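Local coordinates for flavoprotein (Thermotoga maritima, PDB 5V8S) that probably works as an oxidoreductase in electron transfer, pairing a mu-oxo-diiron site in a metallo-beta-lactamase-like domain with a flavodoxin-like domain expected to bind FMN, at residues Asp24-Val29 and Leu56-Gly61; Tyr39-Trp44 and Val211-His216; Val43-Glu48 and Ala309-Leu314. The protein carries 1 engineered substitution. All blocks are in the same frame, centred on the assembly; numbering follows the deposited sequence.

Contact 1 of 3, residues Asp24-Val29 and Leu56-Gly61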
ATOM      1  N   ASP A  24      18.478  39.721 -18.963  1.00 32.41           N
ATOM      2  CA  ASP A  24      17.866  40.119 -20.232  1.00 33.37           C
ATOM      3  C   ASP A  24      17.077  38.949 -20.802  1.00 33.32           C
ATOM      4  O   ASP A  24      17.670  38.050 -21.424  1.00 35.19           O
ATOM      5  CB  ASP A  24      18.899  40.577 -21.254  1.00 35.70           C
ATOM      6  CG  ASP A  24      18.249  41.214 -22.481  1.00 38.21           C
ATOM      7  OD1 ASP A  24      16.999  41.209 -22.557  1.00 39.43           O
ATOM      8  OD2 ASP A  24      18.985  41.719 -23.356  1.00 38.48           O
ATOM      9  N   PRO A  25      15.749  38.916 -20.623  1.00 32.00           N
ATOM     10  CA  PRO A  25      14.968  39.865 -19.827  1.00 30.63           C
ATOM     11  C   PRO A  25      15.148  39.604 -18.338  1.00 29.41           C
ATOM     12  O   PRO A  25      15.719  38.584 -17.948  1.00 28.67           O
ATOM     13  CB  PRO A  25      13.536  39.575 -20.251  1.00 32.35           C
ATOM     14  CG  PRO A  25      13.547  38.148 -20.637  1.00 32.01           C
ATOM     15  CD  PRO A  25      14.894  37.885 -21.240  1.00 32.19           C
ATOM     16  N   GLU A  26      14.658  40.526 -17.518  1.00 29.44           N
ATOM     17  CA  GLU A  26      14.796  40.430 -16.068  1.00 28.00           C
ATOM     18  C   GLU A  26      13.828  39.361 -15.558  1.00 26.06           C
ATOM     19  O   GLU A  26      12.610  39.557 -15.605  1.00 27.05           O
ATOM     20  CB  GLU A  26      14.485  41.805 -15.481  1.00 29.61           C
ATOM     21  CG  GLU A  26      14.840  41.994 -14.025  1.00 31.14           C
ATOM     22  CD  GLU A  26      14.461  43.380 -13.496  1.00 33.11           C
ATOM     23  OE1 GLU A  26      14.307  44.323 -14.301  1.00 35.78           O
ATOM     24  OE2 GLU A  26      14.310  43.530 -12.261  1.00 35.22           O
ATOM     25  N   ILE A  27      14.362  38.231 -15.072  1.00 24.41           N
ATOM     26  CA  ILE A  27      13.549  37.096 -14.632  1.00 23.04           C
ATOM     27  C   ILE A  27      13.981  36.707 -13.231  1.00 21.88           C
ATOM     28  O   ILE A  27      15.180  36.560 -12.968  1.00 23.25           O
ATOM     29  CB  ILE A  27      13.685  35.882 -15.577  1.00 23.01           C
ATOM     30  CG1 ILE A  27      13.196  36.233 -16.982  1.00 23.86           C
ATOM     31  CG2 ILE A  27      12.914  34.672 -15.034  1.00 23.55           C
ATOM     32  CD1 ILE A  27      13.556  35.204 -18.010  1.00 24.73           C
ATOM     33  N   TYR A  28      13.002  36.524 -12.345  1.00 21.52           N
ATOM     34  CA  TYR A  28      13.200  36.043 -10.986  1.00 22.68           C
ATOM     35  C   TYR A  28      12.553  34.677 -10.844  1.00 21.06           C
ATOM     36  O   TYR A  28      11.491  34.417 -11.424  1.00 22.16           O
ATOM     37  CB  TYR A  28      12.540  36.974  -9.963  1.00 25.70           C
ATOM     38  CG  TYR A  28      13.140  38.357  -9.945  1.00 28.19           C
ATOM     39  CD1 TYR A  28      12.780  39.295 -10.901  1.00 29.28           C
ATOM     40  CD2 TYR A  28      14.061  38.727  -8.976  1.00 29.63           C
ATOM     41  CE1 TYR A  28      13.327  40.557 -10.901  1.00 30.28           C
ATOM     42  CE2 TYR A  28      14.619  39.994  -8.973  1.00 31.51           C
ATOM     43  CZ  TYR A  28      14.244  40.904  -9.935  1.00 31.43           C
ATOM     44  OH  TYR A  28      14.795  42.165  -9.946  1.00 33.80           O
ATOM     45  N   VAL A  29      13.183  33.817 -10.054  1.00 20.85           N
ATOM     46  CA  VAL A  29      12.524  32.616  -9.544  1.00 20.73           C
ATOM     47  C   VAL A  29      12.077  32.878  -8.118  1.00 22.23           C
ATOM     48  O   VAL A  29      12.783  33.528  -7.332  1.00 23.22           O
ATOM     49  CB  VAL A  29      13.426  31.361  -9.616  1.00 21.75           C
ATOM     50  CG1 VAL A  29      14.688  31.550  -8.768  1.00 23.41           C
ATOM     51  CG2 VAL A  29      12.648  30.099  -9.213  1.00 21.83           C
ATOM     52  N   LEU A  56       8.850  35.395 -12.199  1.00 19.96           N
ATOM     53  CA  LEU A  56       8.369  36.734 -12.515  1.00 21.28           C
ATOM     54  C   LEU A  56       9.259  37.335 -13.595  1.00 21.45           C
ATOM     55  O   LEU A  56      10.484  37.393 -13.435  1.00 22.87           O
ATOM     56  CB  LEU A  56       8.377  37.641 -11.279  1.00 22.73           C
ATOM     57  CG  LEU A  56       7.852  39.062 -11.541  1.00 24.30           C
ATOM     58  CD1 LEU A  56       6.336  39.045 -11.661  1.00 24.00           C
ATOM     59  CD2 LEU A  56       8.297  40.022 -10.453  1.00 25.50           C
ATOM     60  N   VAL A  57       8.640  37.797 -14.681  1.00 22.10           N
ATOM     61  CA  VAL A  57       9.353  38.437 -15.780  1.00 22.07           C
ATOM     62  C   VAL A  57       8.975  39.907 -15.749  1.00 22.96           C
ATOM     63  O   VAL A  57       7.807  40.247 -15.937  1.00 23.67           O
ATOM     64  CB  VAL A  57       9.012  37.816 -17.148  1.00 22.56           C
ATOM     65  CG1 VAL A  57       9.996  38.314 -18.209  1.00 22.19           C
ATOM     66  CG2 VAL A  57       9.022  36.290 -17.079  1.00 23.50           C
ATOM     67  N   LYS A  58       9.954  40.779 -15.514  1.00 24.03           N
ATOM     68  CA  LYS A  58       9.713  42.212 -15.444  1.00 26.00           C
ATOM     69  C   LYS A  58      10.145  42.825 -16.764  1.00 27.05           C
ATOM     70  O   LYS A  58      11.324  42.759 -17.127  1.00 29.47           O
ATOM     71  CB  LYS A  58      10.469  42.833 -14.270  1.00 26.95           C
ATOM     72  CG  LYS A  58      10.026  42.244 -12.931  1.00 27.70           C
ATOM     73  CD  LYS A  58      10.638  42.971 -11.735  1.00 30.90           C
ATOM     74  CE  LYS A  58       9.854  44.219 -11.354  1.00 32.77           C
ATOM     75  NZ  LYS A  58      10.428  44.890 -10.133  1.00 33.39           N
ATOM     76  N   LEU A  59       9.188  43.397 -17.479  1.00 26.87           N
ATOM     77  CA  LEU A  59       9.403  43.933 -18.819  1.00 28.27           C
ATOM     78  C   LEU A  59       8.998  45.402 -18.863  1.00 30.74           C
ATOM     79  O   LEU A  59       8.487  45.968 -17.895  1.00 30.48           O
ATOM     80  CB  LEU A  59       8.593  43.116 -19.837  1.00 28.91           C
ATOM     81  CG  LEU A  59       8.899  41.611 -19.818  1.00 28.02           C
ATOM     82  CD1 LEU A  59       7.829  40.799 -20.531  1.00 29.33           C
ATOM     83  CD2 LEU A  59      10.275  41.358 -20.458  1.00 28.88           C
ATOM     84  N   ASN A  60       9.248  46.021 -20.011  1.00 33.45           N
ATOM     85  CA  ASN A  60       8.836  47.399 -20.253  1.00 36.15           C
ATOM     86  C   ASN A  60       7.347  47.369 -20.559  1.00 35.79           C
ATOM     87  O   ASN A  60       6.931  46.949 -21.639  1.00 37.15           O
ATOM     88  CB  ASN A  60       9.636  47.989 -21.408  1.00 38.81           C
ATOM     89  CG  ASN A  60       9.182  49.378 -21.787  1.00 42.11           C
ATOM     90  OD1 ASN A  60       8.425  50.034 -21.069  1.00 42.99           O
ATOM     91  ND2 ASN A  60       9.659  49.842 -22.926  1.00 43.96           N
ATOM     92  N   GLY A  61       6.537  47.780 -19.588  1.00 34.19           N
ATOM     93  CA  GLY A  61       5.107  47.847 -19.760  1.00 33.23           C
ATOM     94  C   GLY A  61       4.345  46.636 -19.254  1.00 31.98           C
ATOM     95  O   GLY A  61       3.117  46.604 -19.382  1.00 34.46           O
TER
HETATM   96  O   HOH W   1      13.492  43.071 -18.667  1.00 26.86           O

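Contact 2 of 3, residues Tyr39-Trp44 and Val211-His216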
ATOM      1  N   TYR A  39       3.815  12.437   0.912  1.00 18.95           N
ATOM      2  CA  TYR A  39       3.270  11.588  -0.146  1.00 18.34           C
ATOM      3  C   TYR A  39       2.768  12.499  -1.262  1.00 18.48           C
ATOM      4  O   TYR A  39       1.707  13.123  -1.128  1.00 18.78           O
ATOM      5  CB  TYR A  39       2.125  10.748   0.390  1.00 18.88           C
ATOM      6  CG  TYR A  39       2.509   9.941   1.626  1.00 19.70           C
ATOM      7  CD1 TYR A  39       3.426   8.906   1.554  1.00 21.23           C
ATOM      8  CD2 TYR A  39       1.987  10.265   2.871  1.00 19.97           C
ATOM      9  CE1 TYR A  39       3.783   8.185   2.691  1.00 21.62           C
ATOM     10  CE2 TYR A  39       2.340   9.554   4.013  1.00 20.84           C
ATOM     11  CZ  TYR A  39       3.226   8.517   3.912  1.00 21.75           C
ATOM     12  OH  TYR A  39       3.584   7.822   5.032  1.00 24.80           O
ATOM     13  N   PHE A  40       3.504  12.569  -2.367  1.00 17.39           N
ATOM     14  CA  PHE A  40       3.052  13.398  -3.468  1.00 17.64           C
ATOM     15  C   PHE A  40       1.809  12.790  -4.095  1.00 18.26           C
ATOM     16  O   PHE A  40       1.711  11.574  -4.266  1.00 18.65           O
ATOM     17  CB  PHE A  40       4.162  13.570  -4.501  1.00 17.22           C
ATOM     18  CG  PHE A  40       3.954  14.753  -5.392  1.00 18.26           C
ATOM     19  CD1 PHE A  40       4.002  16.014  -4.854  1.00 19.14           C
ATOM     20  CD2 PHE A  40       3.688  14.591  -6.742  1.00 19.88           C
ATOM     21  CE1 PHE A  40       3.784  17.129  -5.645  1.00 19.70           C
ATOM     22  CE2 PHE A  40       3.459  15.701  -7.546  1.00 20.65           C
ATOM     23  CZ  PHE A  40       3.530  16.971  -6.986  1.00 21.35           C
ATOM     24  N   GLU A  41       0.850  13.653  -4.439  1.00 18.77           N
ATOM     25  CA  GLU A  41      -0.463  13.209  -4.898  1.00 19.76           C
ATOM     26  C   GLU A  41      -1.161  12.320  -3.850  1.00 18.92           C
ATOM     27  O   GLU A  41      -2.043  11.534  -4.197  1.00 19.27           O
ATOM     28  CB  GLU A  41      -0.382  12.467  -6.249  1.00 22.52           C
ATOM     29  CG  GLU A  41       0.088  13.309  -7.425  1.00 26.16           C
ATOM     30  CD  GLU A  41       0.235  12.521  -8.747  1.00 28.44           C
ATOM     31  OE1 GLU A  41       0.406  11.278  -8.737  1.00 28.06           O
ATOM     32  OE2 GLU A  41       0.136  13.155  -9.816  1.00 31.17           O
ATOM     33  N   ALA A  42      -0.762  12.430  -2.578  1.00 17.61           N
ATOM     34  CA  ALA A  42      -1.237  11.565  -1.498  1.00 17.71           C
ATOM     35  C   ALA A  42      -0.927  10.096  -1.754  1.00 18.95           C
ATOM     36  O   ALA A  42      -1.622   9.218  -1.252  1.00 21.06           O
ATOM     37  CB  ALA A  42      -2.724  11.775  -1.187  1.00 19.01           C
ATOM     38  N   VAL A  43       0.121   9.795  -2.520  1.00 18.87           N
ATOM     39  CA  VAL A  43       0.518   8.401  -2.698  1.00 20.21           C
ATOM     40  C   VAL A  43       2.023   8.143  -2.779  1.00 18.20           C
ATOM     41  O   VAL A  43       2.487   7.137  -2.231  1.00 21.78           O
ATOM     42  CB  VAL A  43      -0.249   7.719  -3.849  1.00 23.80           C
ATOM     43  CG1 VAL A  43      -0.153   8.490  -5.083  1.00 23.33           C
ATOM     44  CG2 VAL A  43       0.240   6.274  -4.091  1.00 26.43           C
ATOM     45  N   TRP A  44       2.796   8.996  -3.458  1.00 17.48           N
ATOM     46  CA  TRP A  44       4.195   8.675  -3.761  1.00 18.43           C
ATOM     47  C   TRP A  44       5.107   9.135  -2.629  1.00 17.85           C
ATOM     48  O   TRP A  44       5.191  10.322  -2.321  1.00 18.95           O
ATOM     49  CB  TRP A  44       4.631   9.268  -5.101  1.00 18.54           C
ATOM     50  CG  TRP A  44       3.657   8.991  -6.174  1.00 18.02           C
ATOM     51  CD1 TRP A  44       2.958   9.921  -6.882  1.00 18.68           C
ATOM     52  CD2 TRP A  44       3.241   7.715  -6.670  1.00 18.59           C
ATOM     53  NE1 TRP A  44       2.119   9.302  -7.771  1.00 20.51           N
ATOM     54  CE2 TRP A  44       2.266   7.948  -7.656  1.00 19.37           C
ATOM     55  CE3 TRP A  44       3.571   6.394  -6.348  1.00 18.95           C
ATOM     56  CZ2 TRP A  44       1.618   6.910  -8.334  1.00 21.41           C
ATOM     57  CZ3 TRP A  44       2.927   5.353  -7.031  1.00 20.45           C
ATOM     58  CH2 TRP A  44       1.958   5.627  -8.010  1.00 22.23           C
ATOM     59  N   VAL A 211       8.354   8.837 -13.532  1.00 16.55           N
ATOM     60  CA  VAL A 211       7.576   7.602 -13.518  1.00 16.23           C
ATOM     61  C   VAL A 211       6.301   7.782 -12.699  1.00 15.87           C
ATOM     62  O   VAL A 211       5.199   7.430 -13.144  1.00 16.85           O
ATOM     63  CB  VAL A 211       8.412   6.407 -13.026  1.00 17.11           C
ATOM     64  CG1 VAL A 211       7.553   5.131 -13.024  1.00 18.63           C
ATOM     65  CG2 VAL A 211       9.655   6.186 -13.903  1.00 17.93           C
ATOM     66  N   THR A 212       6.429   8.342 -11.492  1.00 16.09           N
ATOM     67  CA  THR A 212       5.276   8.456 -10.605  1.00 16.60           C
ATOM     68  C   THR A 212       4.229   9.433 -11.120  1.00 16.86           C
ATOM     69  O   THR A 212       3.033   9.154 -11.005  1.00 18.71           O
ATOM     70  CB  THR A 212       5.669   8.811  -9.166  1.00 16.40           C
ATOM     71  OG1 THR A 212       6.382  10.052  -9.113  1.00 16.69           O
ATOM     72  CG2 THR A 212       6.475   7.676  -8.521  1.00 16.95           C
ATOM     73  N   VAL A 213       4.649  10.574 -11.676  1.00 16.82           N
ATOM     74  CA  VAL A 213       3.699  11.622 -12.072  1.00 18.22           C
ATOM     75  C   VAL A 213       3.289  11.502 -13.532  1.00 17.22           C
ATOM     76  O   VAL A 213       2.111  11.660 -13.870  1.00 18.85           O
ATOM     77  CB  VAL A 213       4.296  13.005 -11.749  1.00 19.70           C
ATOM     78  CG1 VAL A 213       3.386  14.133 -12.224  1.00 20.50           C
ATOM     79  CG2 VAL A 213       4.550  13.129 -10.263  1.00 21.41           C
ATOM     80  N   ILE A 214       4.252  11.238 -14.420  1.00 17.64           N
ATOM     81  CA  ILE A 214       4.018  11.259 -15.857  1.00 17.96           C
ATOM     82  C   ILE A 214       4.000   9.870 -16.485  1.00 18.23           C
ATOM     83  O   ILE A 214       3.674   9.751 -17.672  1.00 19.11           O
ATOM     84  CB  ILE A 214       5.063  12.149 -16.562  1.00 19.38           C
ATOM     85  CG1 ILE A 214       5.319  13.421 -15.746  1.00 21.17           C
ATOM     86  CG2 ILE A 214       4.612  12.503 -17.975  1.00 20.03           C
ATOM     87  CD1 ILE A 214       6.393  14.330 -16.322  1.00 23.01           C
ATOM     88  N   GLY A 215       4.338   8.816 -15.741  1.00 18.43           N
ATOM     89  CA  GLY A 215       4.658   7.551 -16.381  1.00 18.70           C
ATOM     90  C   GLY A 215       3.531   6.944 -17.193  1.00 19.37           C
ATOM     91  O   GLY A 215       3.778   6.240 -18.173  1.00 21.14           O
ATOM     92  N   HIS A 216       2.277   7.168 -16.792  1.00 18.62           N
ATOM     93  CA  HIS A 216       1.183   6.588 -17.560  1.00 19.23           C
ATOM     94  C   HIS A 216       1.172   7.132 -18.978  1.00 20.23           C
ATOM     95  O   HIS A 216       0.693   6.465 -19.903  1.00 21.63           O
ATOM     96  CB  HIS A 216      -0.140   6.883 -16.852  1.00 19.90           C
ATOM     97  CG  HIS A 216      -1.318   6.162 -17.429  1.00 22.18           C
ATOM     98  ND1 HIS A 216      -1.393   4.787 -17.491  1.00 23.12           N
ATOM     99  CD2 HIS A 216      -2.481   6.628 -17.946  1.00 24.42           C
ATOM    100  CE1 HIS A 216      -2.551   4.436 -18.028  1.00 25.38           C
ATOM    101  NE2 HIS A 216      -3.229   5.536 -18.314  1.00 26.03           N
TER
HETATM  102  O   HOH W   2      -0.029  11.449 -12.128  1.00 24.50           O

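Contact 3 of 3, residues Val43-Glu48 and Ala309-Leu314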
ATOM      1  N   VAL A  43       0.121   9.795  -2.520  1.00 18.87           N
ATOM      2  CA  VAL A  43       0.518   8.401  -2.698  1.00 20.21           C
ATOM      3  C   VAL A  43       2.023   8.143  -2.779  1.00 18.20           C
ATOM      4  O   VAL A  43       2.487   7.137  -2.231  1.00 21.78           O
ATOM      5  CB  VAL A  43      -0.249   7.719  -3.849  1.00 23.80           C
ATOM      6  CG1 VAL A  43      -0.153   8.490  -5.083  1.00 23.33           C
ATOM      7  CG2 VAL A  43       0.240   6.274  -4.091  1.00 26.43           C
ATOM      8  N   TRP A  44       2.796   8.996  -3.458  1.00 17.48           N
ATOM      9  CA  TRP A  44       4.195   8.675  -3.761  1.00 18.43           C
ATOM     10  C   TRP A  44       5.107   9.135  -2.629  1.00 17.85           C
ATOM     11  O   TRP A  44       5.191  10.322  -2.321  1.00 18.95           O
ATOM     12  CB  TRP A  44       4.631   9.268  -5.101  1.00 18.54           C
ATOM     13  CG  TRP A  44       3.657   8.991  -6.174  1.00 18.02           C
ATOM     14  CD1 TRP A  44       2.958   9.921  -6.882  1.00 18.68           C
ATOM     15  CD2 TRP A  44       3.241   7.715  -6.670  1.00 18.59           C
ATOM     16  NE1 TRP A  44       2.119   9.302  -7.771  1.00 20.51           N
ATOM     17  CE2 TRP A  44       2.266   7.948  -7.656  1.00 19.37           C
ATOM     18  CE3 TRP A  44       3.571   6.394  -6.348  1.00 18.95           C
ATOM     19  CZ2 TRP A  44       1.618   6.910  -8.334  1.00 21.41           C
ATOM     20  CZ3 TRP A  44       2.927   5.353  -7.031  1.00 20.45           C
ATOM     21  CH2 TRP A  44       1.958   5.627  -8.010  1.00 22.23           C
ATOM     22  N   GLU A  45       5.789   8.184  -2.009  1.00 18.22           N
ATOM     23  CA  GLU A  45       6.678   8.476  -0.887  1.00 18.68           C
ATOM     24  C   GLU A  45       7.857   9.336  -1.335  1.00 18.29           C
ATOM     25  O   GLU A  45       8.685   8.895  -2.137  1.00 19.89           O
ATOM     26  CB  GLU A  45       7.198   7.158  -0.329  1.00 20.52           C
ATOM     27  CG  GLU A  45       6.110   6.146   0.044  1.00 21.69           C
ATOM     28  CD  GLU A  45       5.758   5.120  -1.077  1.00 24.33           C
ATOM     29  OE1 GLU A  45       5.879   5.434  -2.295  1.00 22.56           O
ATOM     30  OE2 GLU A  45       5.343   3.994  -0.721  1.00 25.39           O
ATOM     31  N   ILE A  46       7.946  10.550  -0.790  1.00 18.58           N
ATOM     32  CA  ILE A  46       9.024  11.486  -1.128  1.00 18.55           C
ATOM     33  C   ILE A  46       9.629  12.066   0.147  1.00 20.13           C
ATOM     34  O   ILE A  46       9.463  13.255   0.438  1.00 20.73           O
ATOM     35  CB  ILE A  46       8.561  12.589  -2.113  1.00 18.30           C
ATOM     36  CG1 ILE A  46       7.301  13.329  -1.623  1.00 18.72           C
ATOM     37  CG2 ILE A  46       8.316  11.984  -3.470  1.00 20.28           C
ATOM     38  CD1 ILE A  46       7.103  14.694  -2.375  1.00 19.76           C
ATOM     39  N   PRO A  47      10.365  11.273   0.922  1.00 21.40           N
ATOM     40  CA  PRO A  47      11.091  11.845   2.068  1.00 22.10           C
ATOM     41  C   PRO A  47      12.051  12.962   1.681  1.00 23.55           C
ATOM     42  O   PRO A  47      12.408  13.782   2.542  1.00 24.99           O
ATOM     43  CB  PRO A  47      11.843  10.639   2.656  1.00 23.65           C
ATOM     44  CG  PRO A  47      11.876   9.640   1.555  1.00 23.98           C
ATOM     45  CD  PRO A  47      10.636   9.840   0.743  1.00 22.51           C
ATOM     46  N   GLU A  48      12.482  13.016   0.416  1.00 21.63           N
ATOM     47  CA  GLU A  48      13.400  14.053  -0.031  1.00 21.11           C
ATOM     48  C   GLU A  48      12.711  15.378  -0.327  1.00 21.99           C
ATOM     49  O   GLU A  48      13.410  16.372  -0.580  1.00 24.88           O
ATOM     50  CB  GLU A  48      14.119  13.600  -1.296  1.00 21.93           C
ATOM     51  CG  GLU A  48      13.233  13.429  -2.523  1.00 22.56           C
ATOM     52  CD  GLU A  48      12.687  12.013  -2.719  1.00 23.81           C
ATOM     53  OE1 GLU A  48      12.176  11.401  -1.745  1.00 25.39           O
ATOM     54  OE2 GLU A  48      12.792  11.510  -3.865  1.00 23.97           O
ATOM     55  N   ALA A 309       9.150   1.408  -0.359  1.00 18.98           N
ATOM     56  CA  ALA A 309       8.320   2.455  -0.931  1.00 19.12           C
ATOM     57  C   ALA A 309       8.033   2.150  -2.393  1.00 18.32           C
ATOM     58  O   ALA A 309       8.947   1.888  -3.170  1.00 18.85           O
ATOM     59  CB  ALA A 309       9.031   3.802  -0.828  1.00 21.16           C
ATOM     60  N   ILE A 310       6.766   2.245  -2.776  0.51 17.75           N
ATOM     61  CA  ILE A 310       6.403   1.932  -4.151  0.51 17.06           C
ATOM     62  C   ILE A 310       7.021   2.945  -5.120  0.51 17.33           C
ATOM     63  O   ILE A 310       7.346   2.597  -6.263  0.51 18.50           O
ATOM     64  CB  ILE A 310       4.871   1.830  -4.279  0.51 16.84           C
ATOM     65  CG1 ILE A 310       4.282   1.018  -3.109  0.51 15.87           C
ATOM     66  CG2 ILE A 310       4.488   1.212  -5.623  0.51 17.35           C
ATOM     67  CD1 ILE A 310       4.787  -0.415  -2.953  0.51 16.30           C
ATOM     68  N   SER A 311       7.231   4.193  -4.679  1.00 16.55           N
ATOM     69  CA  SER A 311       7.880   5.191  -5.530  1.00 17.98           C
ATOM     70  C   SER A 311       9.321   4.820  -5.849  1.00 18.08           C
ATOM     71  O   SER A 311       9.823   5.167  -6.922  1.00 18.85           O
ATOM     72  CB  SER A 311       7.816   6.557  -4.852  1.00 18.52           C
ATOM     73  OG  SER A 311       8.574   6.571  -3.653  1.00 18.87           O
ATOM     74  N   GLU A 312      10.004   4.134  -4.932  1.00 18.14           N
ATOM     75  CA  GLU A 312      11.379   3.718  -5.179  1.00 19.58           C
ATOM     76  C   GLU A 312      11.441   2.523  -6.122  1.00 19.47           C
ATOM     77  O   GLU A 312      12.329   2.453  -6.978  1.00 20.45           O
ATOM     78  CB  GLU A 312      12.050   3.383  -3.856  1.00 23.02           C
ATOM     79  CG  GLU A 312      12.285   4.574  -2.968  1.00 27.65           C
ATOM     80  CD  GLU A 312      13.334   5.518  -3.541  1.00 33.30           C
ATOM     81  OE1 GLU A 312      14.382   5.022  -4.001  1.00 36.16           O
ATOM     82  OE2 GLU A 312      13.117   6.737  -3.518  1.00 36.50           O
ATOM     83  N   ILE A 313      10.523   1.572  -5.984  1.00 18.87           N
ATOM     84  CA  ILE A 313      10.429   0.502  -6.974  1.00 18.51           C
ATOM     85  C   ILE A 313      10.254   1.089  -8.365  1.00 18.33           C
ATOM     86  O   ILE A 313      10.965   0.730  -9.309  1.00 19.10           O
ATOM     87  CB  ILE A 313       9.277  -0.454  -6.622  1.00 17.27           C
ATOM     88  CG1 ILE A 313       9.559  -1.153  -5.289  1.00 17.52           C
ATOM     89  CG2 ILE A 313       9.090  -1.493  -7.730  1.00 19.66           C
ATOM     90  CD1 ILE A 313       8.383  -1.942  -4.725  1.00 17.89           C
ATOM     91  N   LEU A 314       9.298   2.003  -8.511  1.00 18.28           N
ATOM     92  CA  LEU A 314       8.959   2.537  -9.823  1.00 17.43           C
ATOM     93  C   LEU A 314      10.140   3.277 -10.436  1.00 17.66           C
ATOM     94  O   LEU A 314      10.400   3.156 -11.637  1.00 18.88           O
ATOM     95  CB  LEU A 314       7.736   3.434  -9.693  1.00 17.32           C
ATOM     96  CG  LEU A 314       6.406   2.713  -9.493  1.00 18.71           C
ATOM     97  CD1 LEU A 314       5.344   3.715  -9.201  1.00 19.94           C
ATOM     98  CD2 LEU A 314       6.018   1.911 -10.699  1.00 20.23           C
TER

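Contact 1 of 3, residues Asp24-Val29 and Leu56-Gly61
Tyr-28 and Lys-58 each set CG anti to their own carbonyl carbon, with chi1 of Tyr-28 at -64°, on the face of the sheet they share. Extended at chi2, Lys-58 carries its CD to 3.7 Å from Tyr-28 CE1, at an oblique approach to the ring. Glu-26, whose CG is anti to its backbone N and whose chain runs on extended, joins them: Tyr-28 OH donates to Glu-26 OE2 at 2.7 Å, on the anti lone pair and in the plane of the ring, a bond that helps fix the ring's rotation. Glu-26 OE2 stays 4.6 Å from Lys-58 NZ, probably a modest attraction without contact, and NZ bonds instead to Ile-84 O. On the other face of the sheet, Ile-27 and Val-57 lie side by side, CG1 to CG1 at 4.0 Å. Beyond this pair, Pro-25 CB reaches Leu-59 CD2 at 3.7 Å. Strands 26-29 and 56-59 run antiparallel, 159° between their N-to-C directions. Tyr-28 and Leu-56 form a hydrogen-bonded pair, Tyr-28 N to Leu-56 O and Leu-56 N to Tyr-28 O, both 2.9 Å, and Lys-58 N bonds to Glu-26 O. A water joins Glu-26 N to Lys-58 O. In the metallo-beta-lactamase-like sheet, strand 26-34 lies between strands 16-22 and 50-59. Ile-27 and Val-57 pack on Phe-177 of strand 175-179 in the second sheet, and Ile-84 touches Tyr-28 and Leu-56 on the opposite face.

Contact 2 of 3, residues Tyr39-Trp44 and Val211-His216
Trp-44 meets Thr-212 through a CH-pi contact that joins a beta-bulge hairpin to the C-terminal part of helix 196-214. The classic bulge is defined by Val-43 and Trp-44 both facing Phe-40, whose O accepts from both their backbone N atoms; a type II turn spans Tyr-39 to Ala-42. Thr-212 CB stands 3.5 Å from the centroid of the five-membered ring and 7° off its normal, which puts it squarely over that face. Val-43 CG1 lies over the opposite face, so the indole is sandwiched. With chi1 of 59°, Thr-212 OG1 sits between its own backbone N and carbonyl carbon and bonds to Lys-208 O and Tyr-185 OH, while CG2 spreads across Trp-44 CD2 at 3.7 Å. Trp-44 NE1 donates to Glu-41 OE1 at 2.8 Å, nearly in the indole plane; Thr-212 O, although 3.4 Å from NE1, is poorly angled and bonds to Lys-348 NZ. Glu-41 OE1 is also held by Tyr-330 OH of the second subunit. Val-213 supplies the remaining apolar contact: its CG2 approaches Phe-40 CE2 obliquely at 3.9 Å. This pair borders the metal site, since the Phe-40 side chain is about 5 Å from the mu-oxo-diiron and Val-213 touches the pocket residue His-163. A single water donates to both sides of the contact, at 2.9 Å to Glu-41 OE2 and 2.8 Å to Val-213 O.

Contact 3 of 3, residues Val43-Glu48 and Ala309-Leu314
Trp-44 and Ser-311 bring their backbones within 5.4 Å, CA to CA, where the short strand 44-45 passes the N-terminal end of helix 310-316 in the flavodoxin-like domain. Ala-309 occupies the N-cap position, and the backbone N atoms of Ile-310 and Ser-311 follow it in the first turn. The carboxylate of Glu-45 engages both. Its chain bends at chi2 (94°), which places CD against Ala-309 CB at 3.5 Å. Ser-311 N then donates to Glu-45 OE1 at 3.0 Å on the syn side, though 34° out of the carboxylate plane, and Ile-310 N donates to OE2 at 3.1 Å from above that plane. A negative group at this helix end would be stabilised by the helix dipole, which probably favours the ionised form of Glu-45. Ser-311 adds a third bond across the contact. Its chi1 of 65° puts OG between the backbone N and the carbonyl carbon, and OG donates to Glu-45 O at 2.8 Å, in the carbonyl plane and on a lone pair. Beside this bond, Ser-311 CB is in van der Waals contact with Trp-44 CB at 4.2 Å. Glu-45 O also accepts from Lys-208 NZ of helix 196-214, so this oxygen links the strand to helices of both domains. Apolar contact lies further along: one helical turn beyond Ser-311, Leu-314 CD1 meets the six-membered ring of the indole obliquely, 3.6 Å from Trp-44 CZ3.

How the contacts relate
Contact 1 lies apart from the others, its centre about 32 Å from that of contact 2 and about 36 Å from that of contact 3, toward the far end of the metallo-beta-lactamase-like domain. Contacts 2 and 3 have centres about 8 Å apart and share Val-43 and Trp-44. The first segments of all three come early in the chain, and strands 26-34, 39-40, 44-45 and 50-59 follow in that order. The chain thus leaves the large sheet, forms the small hairpin, and returns. Between the two large-sheet strands in sequence, the hairpin meets helix 196-214 in contact 2 and flavodoxin-domain helix 310-316 in contact 3, tying the two domains together. Both contacts also touch the second subunit, placing the hairpin side of the interdomain junction at the dimer interface.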